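Local coordinates for protein Glucanase/chitosanase (Paenibacillus fukuinensis, PDB 4ZZ8) that probably hydrolyses glucan and chitosan chains as a family 8 glycoside hydrolase, of which this carbohydrate-binding F5/8 type C (discoidin-like) domain holds glucosamine units, at residues 38-43 with 128-133. Residues are numbered along the deposited sequence; the frame is centred on the assembly and turned at random.
Sequences RWASAY and GYSLWE. With GCS (2-amino-2-deoxy-beta-D-glucopyranose), chain C; GCS (2-amino-2-deoxy-beta-D-glucopyranose), chain B; SO4 (sulfate ion), chain D.
At the glucosamine-binding site of this F5/8 type C domain, Arg38 is fixed by Ser130 and Trp132 while it grips the sugar. Its NH1 donates to Ser130 OG at 2.9 Å, 162° at the hydrogen and near the guanidinium plane. Ser130 OG in turn donates to Trp39 O (2.7 Å), and Leu131 N reaches the same carbonyl oxygen from the opposite face of its plane. Arg38 CD sits over one face of the Trp132 indole, 3.5 Å from the six-membered ring centroid and 11° off the normal, a CH-pi contact. CG lies between the backbone N and the carbonyl carbon (chi1 58°) and the chain runs extended to NE, carrying the guanidinium off the ring, steeply tilted to it, to where NH1 and NH2 both donate to O3 of the chain C glucosamine, each at 3.0 Å. NE and NH2 also hold a sulfate ion, probably from crystallisation. Replacing Arg38 by an alanine would probably leave glucosamine O3 without these two donors and uncover the Trp132 face. In the beta-sandwich, edge strand 39-40 pairs antiparallel with strand 130-137, and Leu131 CD1 meets the Trp39 ring edge at CE3 (4.1 Å), both side chains touching Ile50 of strand 48-54. Beyond the paired residues, Ser41 N donates to Tyr129 O and Tyr129 N to Ser41 OG. Glu21 and Glu68 also bind glucosamine, and Tyr43 OH bridges N2 of the chain C unit (2.9 Å) and O6 of the chain B unit (2.7 Å).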
loop_
_atom_site.group_PDB
_atom_site.type_symbol
_atom_site.label_atom_id
_atom_site.label_comp_id
_atom_site.label_asym_id
_atom_site.label_seq_id
_atom_site.Cartn_x
_atom_site.Cartn_y
_atom_site.Cartn_z
ATOM N N ARG A 38 -9.097 -5.455 6.666
ATOM C CA ARG A 38 -7.717 -5.176 6.412
ATOM C C ARG A 38 -7.059 -6.286 5.603
ATOM O O ARG A 38 -7.346 -7.480 5.712
ATOM C CB ARG A 38 -6.878 -5.000 7.741
ATOM C CG ARG A 38 -6.915 -6.221 8.683
ATOM C CD ARG A 38 -6.455 -5.827 10.079
ATOM N NE ARG A 38 -6.670 -6.990 10.975
ATOM C CZ ARG A 38 -5.783 -7.920 11.280
ATOM N NH1 ARG A 38 -4.547 -7.802 10.837
ATOM N NH2 ARG A 38 -6.163 -8.978 12.061
ATOM N N TRP A 39 -6.155 -5.834 4.740
ATOM C CA TRP A 39 -5.083 -6.700 4.288
ATOM C C TRP A 39 -4.149 -7.000 5.430
ATOM O O TRP A 39 -3.806 -6.112 6.199
ATOM C CB TRP A 39 -4.299 -6.041 3.130
ATOM C CG TRP A 39 -3.040 -6.775 2.674
ATOM C CD1 TRP A 39 -2.971 -8.062 2.204
ATOM C CD2 TRP A 39 -1.708 -6.340 2.798
ATOM N NE1 TRP A 39 -1.683 -8.453 2.052
ATOM C CE2 TRP A 39 -0.873 -7.392 2.374
ATOM C CE3 TRP A 39 -1.099 -5.142 3.279
ATOM C CZ2 TRP A 39 0.517 -7.246 2.318
ATOM C CZ3 TRP A 39 0.244 -5.011 3.220
ATOM C CH2 TRP A 39 1.059 -6.063 2.722
ATOM N N ALA A 40 -3.656 -8.229 5.414
ATOM C CA ALA A 40 -2.545 -8.612 6.341
ATOM C C ALA A 40 -1.692 -9.584 5.581
ATOM O O ALA A 40 -2.194 -10.530 4.941
ATOM C CB ALA A 40 -3.091 -9.265 7.591
ATOM N N SER A 41 -0.378 -9.403 5.693
ATOM C CA SER A 41 0.597 -10.271 4.995
ATOM C C SER A 41 0.900 -11.522 5.806
ATOM O O SER A 41 0.451 -11.679 6.954
ATOM C CB SER A 41 1.902 -9.507 4.797
ATOM O OG SER A 41 2.665 -9.357 6.017
ATOM N N ALA A 42 1.668 -12.441 5.211
ATOM C CA ALA A 42 2.324 -13.484 6.013
ATOM C C ALA A 42 3.242 -12.876 7.005
ATOM O O ALA A 42 3.721 -11.753 6.846
ATOM C CB ALA A 42 3.069 -14.457 5.113
ATOM N N TYR A 43 3.425 -13.628 8.122
ATOM C CA TYR A 43 4.362 -13.205 9.148
ATOM C C TYR A 43 5.813 -13.350 8.705
ATOM O O TYR A 43 6.108 -14.082 7.813
ATOM C CB TYR A 43 4.148 -14.022 10.378
ATOM C CG TYR A 43 2.870 -13.882 11.115
ATOM C CD1 TYR A 43 1.851 -13.027 10.762
ATOM C CD2 TYR A 43 2.721 -14.594 12.302
ATOM C CE1 TYR A 43 0.710 -12.925 11.521
ATOM C CE2 TYR A 43 1.567 -14.518 13.022
ATOM C CZ TYR A 43 0.583 -13.656 12.652
ATOM O OH TYR A 43 -0.550 -13.534 13.425
ATOM N N GLY A 128 3.404 -9.672 10.771
ATOM C CA GLY A 128 3.716 -9.273 9.414
ATOM C C GLY A 128 3.423 -7.794 9.288
ATOM O O GLY A 128 3.811 -6.974 10.167
ATOM N N TYR A 129 2.703 -7.397 8.189
ATOM C CA TYR A 129 2.276 -6.023 8.005
ATOM C C TYR A 129 0.809 -6.045 7.695
ATOM O O TYR A 129 0.335 -6.981 7.021
ATOM C CB TYR A 129 2.998 -5.395 6.817
ATOM C CG TYR A 129 4.497 -5.388 6.917
ATOM C CD1 TYR A 129 5.207 -6.454 6.462
ATOM C CD2 TYR A 129 5.184 -4.317 7.503
ATOM C CE1 TYR A 129 6.578 -6.466 6.497
ATOM C CE2 TYR A 129 6.551 -4.302 7.567
ATOM C CZ TYR A 129 7.232 -5.384 7.043
ATOM O OH TYR A 129 8.634 -5.343 7.083
ATOM N N SER A 130 0.073 -5.043 8.112
ATOM C CA SER A 130 -1.399 -5.035 7.883
ATOM C C SER A 130 -1.964 -3.630 7.802
ATOM O O SER A 130 -1.558 -2.775 8.584
ATOM C CB SER A 130 -2.095 -5.814 9.028
ATOM O OG SER A 130 -3.489 -5.902 8.844
ATOM N N LEU A 131 -2.759 -3.389 6.762
ATOM C CA LEU A 131 -3.411 -2.117 6.466
ATOM C C LEU A 131 -4.920 -2.270 6.469
ATOM O O LEU A 131 -5.438 -3.047 5.686
ATOM C CB LEU A 131 -2.970 -1.602 5.080
ATOM C CG LEU A 131 -1.523 -1.101 5.033
ATOM C CD1 LEU A 131 -1.022 -1.100 3.598
ATOM C CD2 LEU A 131 -1.381 0.305 5.593
ATOM N N TRP A 132 -5.617 -1.492 7.279
ATOM C CA TRP A 132 -7.052 -1.399 7.182
ATOM C C TRP A 132 -7.458 -0.709 5.896
ATOM O O TRP A 132 -8.395 -1.063 5.252
ATOM C CB TRP A 132 -7.594 -0.581 8.346
ATOM C CG TRP A 132 -7.399 -1.125 9.766
ATOM C CD1 TRP A 132 -6.499 -0.639 10.728
ATOM C CD2 TRP A 132 -8.045 -2.250 10.372
ATOM N NE1 TRP A 132 -6.592 -1.377 11.891
ATOM C CE2 TRP A 132 -7.504 -2.379 11.695
ATOM C CE3 TRP A 132 -9.007 -3.158 9.962
ATOM C CZ2 TRP A 132 -7.984 -3.346 12.579
ATOM C CZ3 TRP A 132 -9.424 -4.202 10.822
ATOM C CH2 TRP A 132 -8.888 -4.253 12.124
ATOM N N GLU A 133 -6.733 0.327 5.554
ATOM C CA GLU A 133 -6.937 1.081 4.324
ATOM C C GLU A 133 -5.653 1.628 3.747
ATOM O O GLU A 133 -4.705 2.005 4.433
ATOM C CB GLU A 133 -7.963 2.259 4.489
ATOM C CG GLU A 133 -9.391 1.784 4.629
ATOM C CD GLU A 133 -9.970 1.159 3.410
ATOM O OE1 GLU A 133 -10.094 1.807 2.298
ATOM O OE2 GLU A 133 -10.306 0.001 3.376
HETATM C C1 GCS C . -2.272 -11.268 15.178
HETATM C C2 GCS C . -3.172 -11.299 13.970
HETATM C C3 GCS C . -2.550 -10.370 12.917
HETATM C C4 GCS C . -2.260 -9.005 13.529
HETATM C C5 GCS C . -1.444 -9.090 14.811
HETATM C C6 GCS C . -1.248 -7.777 15.504
HETATM N N2 GCS C . -3.338 -12.623 13.443
HETATM O O3 GCS C . -3.495 -10.390 11.810
HETATM O O4 GCS C . -1.650 -8.182 12.543
HETATM O O5 GCS C . -2.140 -9.991 15.679
HETATM O O6 GCS C . -2.453 -7.234 15.971
HETATM C C1 GCS B . -2.430 -13.944 19.807
HETATM C C2 GCS B . -2.556 -12.468 19.889
HETATM C C3 GCS B . -2.941 -11.841 18.535
HETATM C C4 GCS B . -2.224 -12.467 17.367
HETATM C C5 GCS B . -2.370 -13.974 17.522
HETATM C C6 GCS B . -1.909 -14.782 16.334
HETATM N N2 GCS B . -3.618 -12.205 20.884
HETATM O O3 GCS B . -2.607 -10.460 18.526
HETATM O O4 GCS B . -2.985 -12.071 16.180
HETATM O O5 GCS B . -1.641 -14.346 18.700
HETATM O O6 GCS B . -0.591 -14.338 16.054
HETATM S S SO4 D . -9.934 -8.926 11.876
HETATM O O1 SO4 D . -8.968 -8.941 12.929
HETATM O O2 SO4 D . -11.193 -8.352 12.280
HETATM O O3 SO4 D . -9.348 -8.119 10.788
HETATM O O4 SO4 D . -10.156 -10.258 11.373
#